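Local coordinates for YflH protein (Bacillus subtilis, PDB 3D0W) that is of unknown function but belongs to the DUF3243 family and forms an all-helical subunit that pairs with a second copy of itself, at residues K55-L60 / L96-V101. Numbering follows the deposited sequence.
Sequences KSAAIL and LLVKLV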
loop_
_atom_site.group_PDB
_atom_site.type_symbol
_atom_site.label_atom_id
_atom_site.label_comp_id
_atom_site.label_asym_id
_atom_site.label_seq_id
_atom_site.Cartn_x
_atom_site.Cartn_y
_atom_site.Cartn_z
ATOM N N LYS A 55 -12.300 15.501 7.084
ATOM C CA LYS A 55 -12.285 14.385 6.146
ATOM C C LYS A 55 -11.355 13.269 6.602
ATOM O O LYS A 55 -10.289 13.520 7.166
ATOM C CB LYS A 55 -11.869 14.862 4.752
ATOM C CG LYS A 55 -13.032 15.369 3.905
ATOM C CD LYS A 55 -12.570 15.688 2.494
ATOM C CE LYS A 55 -13.734 15.784 1.513
ATOM N NZ LYS A 55 -14.682 16.887 1.838
ATOM N N SER A 56 -11.773 12.034 6.364
ATOM C CA SER A 56 -10.983 10.869 6.734
ATOM C C SER A 56 -9.616 10.879 6.053
ATOM O O SER A 56 -8.611 10.513 6.665
ATOM C CB SER A 56 -11.728 9.591 6.353
ATOM O OG SER A 56 -13.005 9.552 6.970
ATOM N N ALA A 57 -9.582 11.301 4.788
ATOM C CA ALA A 57 -8.328 11.332 4.041
ATOM C C ALA A 57 -7.342 12.323 4.653
ATOM O O ALA A 57 -6.136 12.088 4.645
ATOM C CB ALA A 57 -8.586 11.676 2.573
ATOM N N ALA A 58 -7.856 13.422 5.194
ATOM C CA ALA A 58 -6.996 14.424 5.819
ATOM C C ALA A 58 -6.388 13.833 7.087
ATOM O O ALA A 58 -5.198 13.994 7.354
ATOM C CB ALA A 58 -7.799 15.681 6.152
ATOM N N ILE A 59 -7.212 13.129 7.858
ATOM C CA ILE A 59 -6.751 12.510 9.091
ATOM C C ILE A 59 -5.710 11.421 8.826
ATOM O O ILE A 59 -4.676 11.370 9.494
ATOM C CB ILE A 59 -7.934 11.924 9.882
ATOM C CG1 ILE A 59 -8.870 13.061 10.317
ATOM C CG2 ILE A 59 -7.424 11.164 11.096
ATOM C CD1 ILE A 59 -10.251 12.585 10.785
ATOM N N LEU A 60 -5.967 10.555 7.850
ATOM C CA LEU A 60 -5.012 9.498 7.533
ATOM C C LEU A 60 -3.720 10.097 6.968
ATOM O O LEU A 60 -2.635 9.566 7.194
ATOM C CB LEU A 60 -5.630 8.489 6.548
ATOM C CG LEU A 60 -6.774 7.645 7.136
ATOM C CD1 LEU A 60 -7.283 6.630 6.123
ATOM C CD2 LEU A 60 -6.267 6.916 8.380
ATOM N N LEU A 96 -7.547 6.270 -1.116
ATOM C CA LEU A 96 -7.686 4.828 -1.313
ATOM C C LEU A 96 -7.698 4.109 0.034
ATOM O O LEU A 96 -8.452 3.151 0.240
ATOM C CB LEU A 96 -6.541 4.295 -2.187
ATOM C CG LEU A 96 -6.700 2.877 -2.739
ATOM C CD1 LEU A 96 -7.962 2.813 -3.602
ATOM C CD2 LEU A 96 -5.479 2.482 -3.557
ATOM N N LEU A 97 -6.858 4.579 0.949
ATOM C CA LEU A 97 -6.774 3.999 2.280
ATOM C C LEU A 97 -8.091 4.179 3.041
ATOM O O LEU A 97 -8.453 3.341 3.863
ATOM C CB LEU A 97 -5.632 4.643 3.073
ATOM C CG LEU A 97 -5.166 3.834 4.288
ATOM C CD1 LEU A 97 -4.448 2.590 3.792
ATOM C CD2 LEU A 97 -4.231 4.669 5.169
ATOM N N VAL A 98 -8.796 5.280 2.794
ATOM C CA VAL A 98 -10.074 5.503 3.465
ATOM C C VAL A 98 -11.076 4.453 2.968
ATOM O O VAL A 98 -11.866 3.918 3.747
ATOM C CB VAL A 98 -10.627 6.927 3.192
ATOM C CG1 VAL A 98 -12.104 7.020 3.607
ATOM C CG2 VAL A 98 -9.811 7.951 3.973
ATOM N N LYS A 99 -11.036 4.164 1.669
ATOM C CA LYS A 99 -11.920 3.163 1.082
ATOM C C LYS A 99 -11.575 1.786 1.663
ATOM O O LYS A 99 -12.457 0.957 1.890
ATOM C CB LYS A 99 -11.763 3.155 -0.452
ATOM C CG LYS A 99 -12.304 4.419 -1.144
ATOM C CD LYS A 99 -11.817 4.557 -2.603
ATOM C CE LYS A 99 -12.407 3.493 -3.519
ATOM N NZ LYS A 99 -12.029 3.657 -4.976
ATOM N N LEU A 100 -10.289 1.543 1.900
ATOM C CA LEU A 100 -9.856 0.273 2.463
ATOM C C LEU A 100 -10.361 0.150 3.901
ATOM O O LEU A 100 -10.875 -0.899 4.301
ATOM C CB LEU A 100 -8.329 0.159 2.400
ATOM C CG LEU A 100 -7.612 -0.986 3.119
ATOM C CD1 LEU A 100 -6.272 -1.228 2.459
ATOM C CD2 LEU A 100 -7.432 -0.657 4.604
ATOM N N VAL A 101 -10.239 1.225 4.670
ATOM C CA VAL A 101 -10.706 1.204 6.051
ATOM C C VAL A 101 -12.217 0.948 6.132
ATOM O O VAL A 101 -12.673 0.139 6.947
ATOM C CB VAL A 101 -10.363 2.525 6.771
ATOM C CG1 VAL A 101 -11.107 2.614 8.098
ATOM C CG2 VAL A 101 -8.862 2.593 7.011
#
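V98 points from helix 87-101 at the first turn of helix 56-65. CG1 lies anti to the backbone N (chi1 166°) and reaches S56 CB. CG2 lies beside the backbone N and meets S56, A57 and L60. V98 CG2 stands 3.5 Å from S56 CB, tighter than usual van der Waals contact. The same methyl lies 3.5 Å from the backbone N of A57, while A57 CB is farther from V98 CG2, at 4.2 Å. This is apolar helix-helix packing in an all-helical fold, with no hydrogen bond between the segments. The axes of 56-60 and 96-101 approach to 9.2 Å and cross at 104°, close to perpendicular. L60 sits one turn further along. Its CG is anti to the carbonyl carbon (chi1 -68°), and the extended chain sends CD1 across to the other helix. There L60 CD1 touches V98 CG2 at 3.6 Å and L97 CD2 at 3.8 Å. The L60 side chain crosses those of V98 and L97 obliquely. V101 CG2 is a more distant neighbour of L60 CD1. From helix 23-48, V40 and K44 touch S56, and L36 touches L97 and V101. L97 also packs on L81 of the second subunit, and K99 NZ forms a salt bridge with E89 of that subunit.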